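Local atomic coordinates of protein prgH (Salmonella enterica subsp. enterica serovar Typhimurium, PDB entry 4G2S), a protein that probably helps build the inner-membrane part of the basal body of the type III secretion system, here through its FHA-like domain. Residues V9-L12 / N13-L16; I95-E99 / L100-I104. All coordinates share one frame; numbering follows the deposited sequence.

Contact 1 (V9-L12 / N13-L16)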
loop_
_atom_site.group_PDB
_atom_site.type_symbol
_atom_site.label_atom_id
_atom_site.label_comp_id
_atom_site.label_asym_id
_atom_site.label_seq_id
_atom_site.Cartn_x
_atom_site.Cartn_y
_atom_site.Cartn_z
ATOM N N VAL A 9 -25.084 7.028 -2.321
ATOM C CA VAL A 9 -25.175 6.537 -0.965
ATOM C C VAL A 9 -24.320 7.429 -0.112
ATOM O O VAL A 9 -23.119 7.538 -0.388
ATOM C CB VAL A 9 -24.628 5.122 -0.798
ATOM C CG1 VAL A 9 -24.838 4.692 0.673
ATOM C CG2 VAL A 9 -25.382 4.225 -1.710
ATOM N N ARG A 10 -24.927 7.982 0.933
ATOM C CA ARG A 10 -24.266 8.728 1.957
ATOM C C ARG A 10 -24.207 7.945 3.274
ATOM O O ARG A 10 -25.210 7.405 3.799
ATOM C CB ARG A 10 -24.962 10.091 2.169
ATOM C CG ARG A 10 -24.222 10.982 3.177
ATOM C CD ARG A 10 -25.053 12.179 3.636
ATOM N NE ARG A 10 -24.314 13.052 4.524
ATOM C CZ ARG A 10 -23.574 14.103 4.167
ATOM N NH1 ARG A 10 -23.402 14.464 2.893
ATOM N NH2 ARG A 10 -22.991 14.820 5.124
ATOM N N LEU A 11 -23.022 7.936 3.851
ATOM C CA LEU A 11 -22.837 7.331 5.197
ATOM C C LEU A 11 -23.257 8.319 6.260
ATOM O O LEU A 11 -22.941 9.521 6.170
ATOM C CB LEU A 11 -21.395 6.937 5.338
ATOM C CG LEU A 11 -20.917 5.908 4.316
ATOM C CD1 LEU A 11 -19.526 5.467 4.768
ATOM C CD2 LEU A 11 -21.801 4.752 4.133
ATOM N N LEU A 12 -24.014 7.874 7.249
ATOM C CA LEU A 12 -24.504 8.786 8.285
ATOM C C LEU A 12 -23.886 8.473 9.641
ATOM O O LEU A 12 -24.183 9.145 10.607
ATOM C CB LEU A 12 -26.036 8.721 8.413
ATOM C CG LEU A 12 -26.896 9.001 7.175
ATOM C CD1 LEU A 12 -28.361 8.987 7.593
ATOM C CD2 LEU A 12 -26.498 10.332 6.568
ATOM N N ASN A 13 -23.074 7.431 9.687
ATOM C CA ASN A 13 -22.193 7.097 10.792
ATOM C C ASN A 13 -20.933 6.402 10.271
ATOM O O ASN A 13 -20.672 6.455 9.054
ATOM C CB ASN A 13 -22.910 6.274 11.855
ATOM C CG ASN A 13 -23.154 4.851 11.434
ATOM O OD1 ASN A 13 -23.064 4.526 10.261
ATOM N ND2 ASN A 13 -23.613 4.025 12.375
ATOM N N SER A 14 -20.199 5.742 11.166
ATOM C CA SER A 14 -18.843 5.199 10.866
ATOM C C SER A 14 -17.778 6.313 10.834
ATOM O O SER A 14 -18.078 7.511 10.913
ATOM C CB SER A 14 -18.782 4.327 9.609
ATOM O OG SER A 14 -18.530 5.105 8.404
ATOM N N SER A 15 -16.525 5.889 10.770
ATOM C CA SER A 15 -15.386 6.807 10.645
ATOM C C SER A 15 -15.375 7.567 9.310
ATOM O O SER A 15 -14.698 8.600 9.162
ATOM C CB SER A 15 -14.090 6.022 10.830
ATOM O OG SER A 15 -13.966 5.145 9.723
ATOM N N LEU A 16 -16.152 7.064 8.349
ATOM C CA LEU A 16 -16.335 7.703 7.060
ATOM C C LEU A 16 -17.668 8.470 6.957
ATOM O O LEU A 16 -18.142 8.762 5.867
ATOM C CB LEU A 16 -16.261 6.658 5.957
ATOM C CG LEU A 16 -14.927 5.905 5.844
ATOM C CD1 LEU A 16 -14.930 5.169 4.527
ATOM C CD2 LEU A 16 -13.705 6.807 5.997
#
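Leu11 and Asn13 come together where the strand 7-11 runs out and the chain turns away. The carbonyl O of Asn13 lies 3.8 Å from CB of Leu11. The Asn13 side chain reaches across to the hairpin 95-104, with CG between the backbone N and the carbonyl carbon, chi1 74°. There OD1 accepts from Leu101 N and ND2 donates to Glu99 O, so both ends of the amide are bonded and its rotation is fixed.

The hydroxyl of Ser14 turns back along the chain. OG donates to Asn13 O at 2.6 Å, in the carbonyl plane and on a lone pair. The same OG accepts from Leu16 N at 3.1 Å, with an N-H...O angle of 146°. It therefore acts as donor and acceptor at once. CD1 of Leu11 rests beside the same hydroxyl, 3.8 Å from Ser14 OG.

Leu16 closes the turn. Its CB meets CD1 of Leu11 at 3.7 Å, and the Leu11 and Leu16 side chains run alongside each other in the same direction. Leu11 also packs on Ile54, and Leu16 on Pro55 and on Val31 of the second subunit. The Ser14 bond to the backbone N two residues on defines an ST turn, placed here where the first strand of the FHA-type beta sandwich gives way to a loop.

Contact 2 (I95-E99 / L100-I104); sequences IQVGE and LLILI
A tight antiparallel beta hairpin joins strand 95-97 to strand 100-106, with a type II' turn from Val97 to Leu100. Gly98 and Glu99 form its two-residue loop. Gly98 has a positive phi of 47°, a conformation that favours glycine.

Four backbone bonds close the ladder. Ile95 and Ile102 are a hydrogen-bonded pair: Ile95 N donates to Ile102 O at 2.9 Å, and Ile102 N to Ile95 O at 3.0 Å. Val97 and Leu100 are the second such pair. Val97 N donates to Leu100 O at 2.8 Å. The return bond from Leu100 N to Val97 O is more bent, and its donor stands above the carbonyl plane, 41° out of it. Between them Gln96 faces Leu101 as a non-hydrogen-bonded pair.

Ile95, Val97, Leu100 and Ile102 share one face of the hairpin. With chi1 at 65°, CG1 of Ile102 is turned toward the neighbouring strand. It comes to 3.7 Å from CB of Ile95, and the two side chains cross obliquely. The outer end of Ile95 extends toward the N-terminal end of strand 95-97, the side of Ile104. Its CD1 meets CD1 of Ile104 at 3.8 Å.

Gln96 and Leu101 occupy the opposite face. CD2 of Leu101 lies over the Ile95 backbone, 4.0 Å from its O. The extended Gln96 side chain runs forward to the turn, where NE2 makes a weak bond to Gly98 O at 3.4 Å.

The backbone bonds thus fix the register, while the apolar face packs on the other sheet: Val97, Leu100 and Ile102 on Phe63, and Ile95 and Val97 on Leu76.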
loop_
_atom_site.group_PDB
_atom_site.type_symbol
_atom_site.label_atom_id
_atom_site.label_comp_id
_atom_site.label_asym_id
_atom_site.label_seq_id
_atom_site.Cartn_x
_atom_site.Cartn_y
_atom_site.Cartn_z
ATOM N N ILE A 95 -31.296 4.347 6.775
ATOM C CA ILE A 95 -31.453 2.911 6.546
ATOM C C ILE A 95 -30.367 2.273 7.409
ATOM O O ILE A 95 -29.158 2.583 7.244
ATOM C CB ILE A 95 -31.186 2.627 5.054
ATOM C CG1 ILE A 95 -32.258 3.251 4.168
ATOM C CG2 ILE A 95 -31.053 1.147 4.787
ATOM C CD1 ILE A 95 -31.893 3.236 2.671
ATOM N N GLN A 96 -30.774 1.419 8.327
ATOM C CA GLN A 96 -29.864 0.664 9.153
ATOM C C GLN A 96 -29.483 -0.682 8.473
ATOM O O GLN A 96 -30.345 -1.495 8.183
ATOM C CB GLN A 96 -30.498 0.392 10.503
ATOM C CG GLN A 96 -29.542 -0.196 11.489
ATOM C CD GLN A 96 -29.945 0.043 12.927
ATOM O OE1 GLN A 96 -31.036 0.583 13.238
ATOM N NE2 GLN A 96 -29.084 -0.388 13.825
ATOM N N VAL A 97 -28.200 -0.884 8.209
ATOM C CA VAL A 97 -27.674 -2.200 7.785
ATOM C C VAL A 97 -26.650 -2.694 8.742
ATOM O O VAL A 97 -25.553 -2.122 8.826
ATOM C CB VAL A 97 -26.982 -2.089 6.382
ATOM C CG1 VAL A 97 -26.798 -3.446 5.769
ATOM C CG2 VAL A 97 -27.767 -1.238 5.444
ATOM N N GLY A 98 -26.922 -3.781 9.449
ATOM C CA GLY A 98 -26.143 -4.103 10.636
ATOM C C GLY A 98 -26.005 -2.831 11.505
ATOM O O GLY A 98 -27.017 -2.157 11.772
ATOM N N GLU A 99 -24.786 -2.499 11.939
ATOM C CA GLU A 99 -24.576 -1.266 12.745
ATOM C C GLU A 99 -24.249 -0.046 11.876
ATOM O O GLU A 99 -23.987 1.044 12.401
ATOM C CB GLU A 99 -23.451 -1.460 13.784
ATOM C CG GLU A 99 -23.826 -1.072 15.197
ATOM C CD GLU A 99 -24.704 -2.103 15.889
ATOM O OE1 GLU A 99 -25.474 -2.809 15.186
ATOM O OE2 GLU A 99 -24.647 -2.190 17.145
ATOM N N LEU A 100 -24.228 -0.204 10.557
ATOM C CA LEU A 100 -24.051 0.928 9.692
ATOM C C LEU A 100 -25.349 1.674 9.436
ATOM O O LEU A 100 -26.427 1.053 9.254
ATOM C CB LEU A 100 -23.469 0.463 8.358
ATOM C CG LEU A 100 -22.957 1.525 7.448
ATOM C CD1 LEU A 100 -21.738 2.235 8.053
ATOM C CD2 LEU A 100 -22.686 0.897 6.104
ATOM N N LEU A 101 -25.242 2.995 9.340
ATOM C CA LEU A 101 -26.379 3.835 8.978
ATOM C C LEU A 101 -26.070 4.631 7.682
ATOM O O LEU A 101 -25.046 5.359 7.569
ATOM C CB LEU A 101 -26.719 4.728 10.187
ATOM C CG LEU A 101 -28.131 5.215 10.439
ATOM C CD1 LEU A 101 -28.175 6.103 11.660
ATOM C CD2 LEU A 101 -28.558 6.003 9.231
ATOM N N ILE A 102 -26.936 4.455 6.676
ATOM C CA ILE A 102 -26.746 5.065 5.381
ATOM C C ILE A 102 -27.986 5.781 4.993
ATOM O O ILE A 102 -29.025 5.611 5.562
ATOM C CB ILE A 102 -26.438 4.020 4.270
ATOM C CG1 ILE A 102 -27.634 3.096 4.049
ATOM C CG2 ILE A 102 -25.249 3.125 4.650
ATOM C CD1 ILE A 102 -27.431 2.172 2.842
ATOM N N LEU A 103 -27.886 6.532 3.915
ATOM C CA LEU A 103 -28.996 7.263 3.414
ATOM C C LEU A 103 -28.792 7.252 1.902
ATOM O O LEU A 103 -27.657 7.339 1.486
ATOM C CB LEU A 103 -28.950 8.692 4.009
ATOM C CG LEU A 103 -30.142 9.488 3.502
ATOM C CD1 LEU A 103 -30.708 10.336 4.633
ATOM C CD2 LEU A 103 -29.814 10.323 2.276
ATOM N N ILE A 104 -29.852 7.002 1.090
ATOM C CA ILE A 104 -29.740 7.002 -0.371
ATOM C C ILE A 104 -30.530 8.240 -0.853
ATOM O O ILE A 104 -31.726 8.401 -0.504
ATOM C CB ILE A 104 -30.297 5.704 -1.022
ATOM C CG1 ILE A 104 -29.609 4.449 -0.455
ATOM C CG2 ILE A 104 -30.150 5.768 -2.528
ATOM C CD1 ILE A 104 -30.317 3.128 -0.775
#

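From the N terminus, strand 7-11 comes first, and contact 1 closes the short turn that leads out of it toward strand 20-22. Contact 2 follows much later in the chain, where it closes the hairpin of strands 95-97 and 100-106. The two are in series and neither encloses the other. Their centres are about 8 Å apart, and strands 7-11 and 100-106 are antiparallel neighbours in one sheet. Two probable backbone hydrogen bonds join them: Leu12 N to Leu101 O at 2.7 Å, and Leu103 N to Arg10 O at 2.8 Å. Together they tie the first strand to the C-terminal hairpin.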